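Local coordinates for MazG-related protein (Thermotoga maritima, PDB 2YXH) that binds magnesium ions and is probably a metal-dependent nucleoside triphosphate diphosphatase of the MazG family, though its function is not established, at residues 89-93 with 108-113. The protein carries 1 engineered substitution. Residue numbers count along the deposited sequence, not the author numbering.
Sequences HRKPW and IWKERK
Helix 76-90 ends at Arg90, Lys91 breaks from helical geometry (phi/psi -126/66), and Pro92-Trp93 begin a 3-10 turn; this bend lies against residues 108-113 of the C-terminal helix, burying 486 Å². The backbones come closest at Arg90 and Arg112, CA atoms 5.2 Å apart, with Arg90 CA 3.7 Å from Arg112 CB. Arg112 (chi1 and chi2 both m) runs alongside the bend: its CD lies over the His89 ring, a CH-pi contact 4.2 Å from the centroid, NH1 gives a weak hydrogen bond to His89 O (2.8 Å), and the guanidinium places one face over Pro92, NH2 to CG 3.5 Å. Arg90, extended (m, t, t), sets CB 3.7 Å from Trp109 CD1 and lays its guanidinium over Lys113 CG; one water accepts from Arg90 NH1 (2.9 Å) and Trp109 NE1 (2.8 Å). Beyond the bend, the Trp93 ring turns its edge to the helix, CZ3 3.8 Å from Ile108 CB and CH2 3.9 Å from Trp109 CB, while Pro92 CD meets Ile108 CG2 at 3.8 Å. Trp93 also packs on Cys16 of the second subunit. Away from the metal-binding residues, this is plain helix-end packing, docking helix 102-113 against the C-terminal end of helix 76-90 in the all-alpha MazG fold.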
loop_
_atom_site.group_PDB
_atom_site.type_symbol
_atom_site.label_atom_id
_atom_site.label_comp_id
_atom_site.label_asym_id
_atom_site.label_seq_id
_atom_site.Cartn_x
_atom_site.Cartn_y
_atom_site.Cartn_z
ATOM N N HIS A 89 -10.547 -6.270 16.076
ATOM C CA HIS A 89 -10.414 -6.949 17.280
ATOM C C HIS A 89 -9.457 -6.236 18.246
ATOM O O HIS A 89 -9.873 -5.991 19.394
ATOM C CB HIS A 89 -10.031 -8.370 17.044
ATOM C CG HIS A 89 -9.901 -9.123 18.314
ATOM N ND1 HIS A 89 -10.997 -9.422 19.117
ATOM C CD2 HIS A 89 -8.808 -9.581 18.955
ATOM C CE1 HIS A 89 -10.562 -10.048 20.194
ATOM N NE2 HIS A 89 -9.245 -10.168 20.110
ATOM N N ARG A 90 -8.201 -5.957 17.839
ATOM C CA ARG A 90 -7.258 -5.197 18.651
ATOM C C ARG A 90 -7.609 -3.785 19.143
ATOM O O ARG A 90 -7.206 -3.357 20.258
ATOM C CB ARG A 90 -5.853 -5.171 18.043
ATOM C CG ARG A 90 -5.305 -6.559 17.814
ATOM C CD ARG A 90 -3.961 -6.582 17.143
ATOM N NE ARG A 90 -3.407 -7.951 17.108
ATOM C CZ ARG A 90 -2.174 -8.288 16.700
ATOM N NH1 ARG A 90 -1.313 -7.379 16.279
ATOM N NH2 ARG A 90 -1.803 -9.563 16.736
ATOM N N LYS A 91 -8.350 -3.046 18.347
ATOM C CA LYS A 91 -8.534 -1.644 18.646
ATOM C C LYS A 91 -9.990 -1.472 18.672
ATOM O O LYS A 91 -10.526 -0.836 17.818
ATOM C CB LYS A 91 -7.888 -0.777 17.555
ATOM C CG LYS A 91 -6.343 -0.943 17.455
ATOM C CD LYS A 91 -5.788 -0.085 16.297
ATOM C CE LYS A 91 -4.751 0.978 16.738
ATOM N NZ LYS A 91 -4.784 2.237 15.851
ATOM N N PRO A 92 -10.686 -2.095 19.652
ATOM C CA PRO A 92 -12.192 -2.013 19.559
ATOM C C PRO A 92 -12.755 -0.641 19.727
ATOM O O PRO A 92 -13.920 -0.372 19.349
ATOM C CB PRO A 92 -12.680 -2.844 20.787
ATOM C CG PRO A 92 -11.462 -2.914 21.675
ATOM C CD PRO A 92 -10.228 -2.915 20.787
ATOM N N TRP A 93 -11.970 0.202 20.407
ATOM C CA TRP A 93 -12.395 1.632 20.592
ATOM C C TRP A 93 -12.710 2.401 19.280
ATOM O O TRP A 93 -13.349 3.428 19.334
ATOM C CB TRP A 93 -11.380 2.404 21.386
ATOM C CG TRP A 93 -9.982 2.426 20.771
ATOM C CD1 TRP A 93 -9.446 3.370 19.866
ATOM C CD2 TRP A 93 -8.911 1.503 21.055
ATOM N NE1 TRP A 93 -8.099 3.058 19.576
ATOM C CE2 TRP A 93 -7.768 1.906 20.268
ATOM C CE3 TRP A 93 -8.802 0.355 21.868
ATOM C CZ2 TRP A 93 -6.568 1.213 20.322
ATOM C CZ3 TRP A 93 -7.555 -0.342 21.903
ATOM C CH2 TRP A 93 -6.490 0.091 21.142
ATOM N N ILE A 108 -6.124 -2.053 26.772
ATOM C CA ILE A 108 -6.905 -2.947 25.954
ATOM C C ILE A 108 -6.019 -3.706 24.972
ATOM O O ILE A 108 -6.042 -4.937 24.865
ATOM C CB ILE A 108 -7.964 -2.198 25.199
ATOM C CG1 ILE A 108 -8.901 -1.493 26.209
ATOM C CG2 ILE A 108 -8.656 -3.168 24.209
ATOM C CD1 ILE A 108 -10.304 -1.011 25.652
ATOM N N TRP A 109 -5.149 -2.962 24.324
ATOM C CA TRP A 109 -4.453 -3.514 23.232
ATOM C C TRP A 109 -3.476 -4.597 23.726
ATOM O O TRP A 109 -3.299 -5.651 23.078
ATOM C CB TRP A 109 -3.761 -2.394 22.467
ATOM C CG TRP A 109 -3.028 -2.872 21.317
ATOM C CD1 TRP A 109 -3.502 -3.063 20.057
ATOM C CD2 TRP A 109 -1.650 -3.274 21.301
ATOM N NE1 TRP A 109 -2.503 -3.512 19.235
ATOM C CE2 TRP A 109 -1.349 -3.646 19.965
ATOM C CE3 TRP A 109 -0.617 -3.278 22.278
ATOM C CZ2 TRP A 109 -0.051 -4.055 19.565
ATOM C CZ3 TRP A 109 0.715 -3.683 21.890
ATOM C CH2 TRP A 109 0.978 -4.070 20.540
ATOM N N LYS A 110 -2.871 -4.343 24.870
ATOM C CA LYS A 110 -1.961 -5.287 25.438
ATOM C C LYS A 110 -2.723 -6.649 25.558
ATOM O O LYS A 110 -2.148 -7.704 25.296
ATOM C CB LYS A 110 -1.492 -4.742 26.778
ATOM C CG LYS A 110 -0.693 -5.740 27.575
ATOM C CD LYS A 110 0.282 -5.067 28.501
ATOM C CE LYS A 110 1.357 -6.091 28.904
ATOM N NZ LYS A 110 0.934 -7.217 29.838
ATOM N N GLU A 111 -4.031 -6.625 25.857
ATOM C CA GLU A 111 -4.737 -7.859 26.169
ATOM C C GLU A 111 -5.223 -8.526 24.909
ATOM O O GLU A 111 -5.151 -9.733 24.798
ATOM C CB GLU A 111 -5.956 -7.602 27.073
ATOM C CG GLU A 111 -5.622 -7.044 28.485
ATOM C CD GLU A 111 -4.570 -7.842 29.208
ATOM O OE1 GLU A 111 -4.645 -9.095 29.226
ATOM O OE2 GLU A 111 -3.651 -7.196 29.753
ATOM N N ARG A 112 -5.828 -7.745 24.008
ATOM C CA ARG A 112 -6.169 -8.235 22.675
ATOM C C ARG A 112 -4.986 -8.958 21.976
ATOM O O ARG A 112 -5.114 -10.035 21.365
ATOM C CB ARG A 112 -6.669 -7.079 21.821
ATOM C CG ARG A 112 -7.829 -6.311 22.470
ATOM C CD ARG A 112 -9.067 -7.208 22.692
ATOM N NE ARG A 112 -10.222 -6.513 23.302
ATOM C CZ ARG A 112 -11.421 -6.383 22.729
ATOM N NH1 ARG A 112 -11.601 -6.753 21.493
ATOM N NH2 ARG A 112 -12.411 -5.853 23.390
ATOM N N LYS A 113 -3.798 -8.400 22.118
ATOM C CA LYS A 113 -2.712 -8.954 21.341
ATOM C C LYS A 113 -2.650 -10.454 21.450
ATOM O O LYS A 113 -2.410 -11.110 20.465
ATOM C CB LYS A 113 -1.389 -8.264 21.633
ATOM C CG LYS A 113 -1.086 -7.218 20.557
ATOM C CD LYS A 113 0.375 -6.831 20.610
ATOM C CE LYS A 113 1.356 -7.838 19.942
ATOM N NZ LYS A 113 2.737 -7.712 20.625
HETATM O O HOH W 1 -1.426 -4.548 16.868
#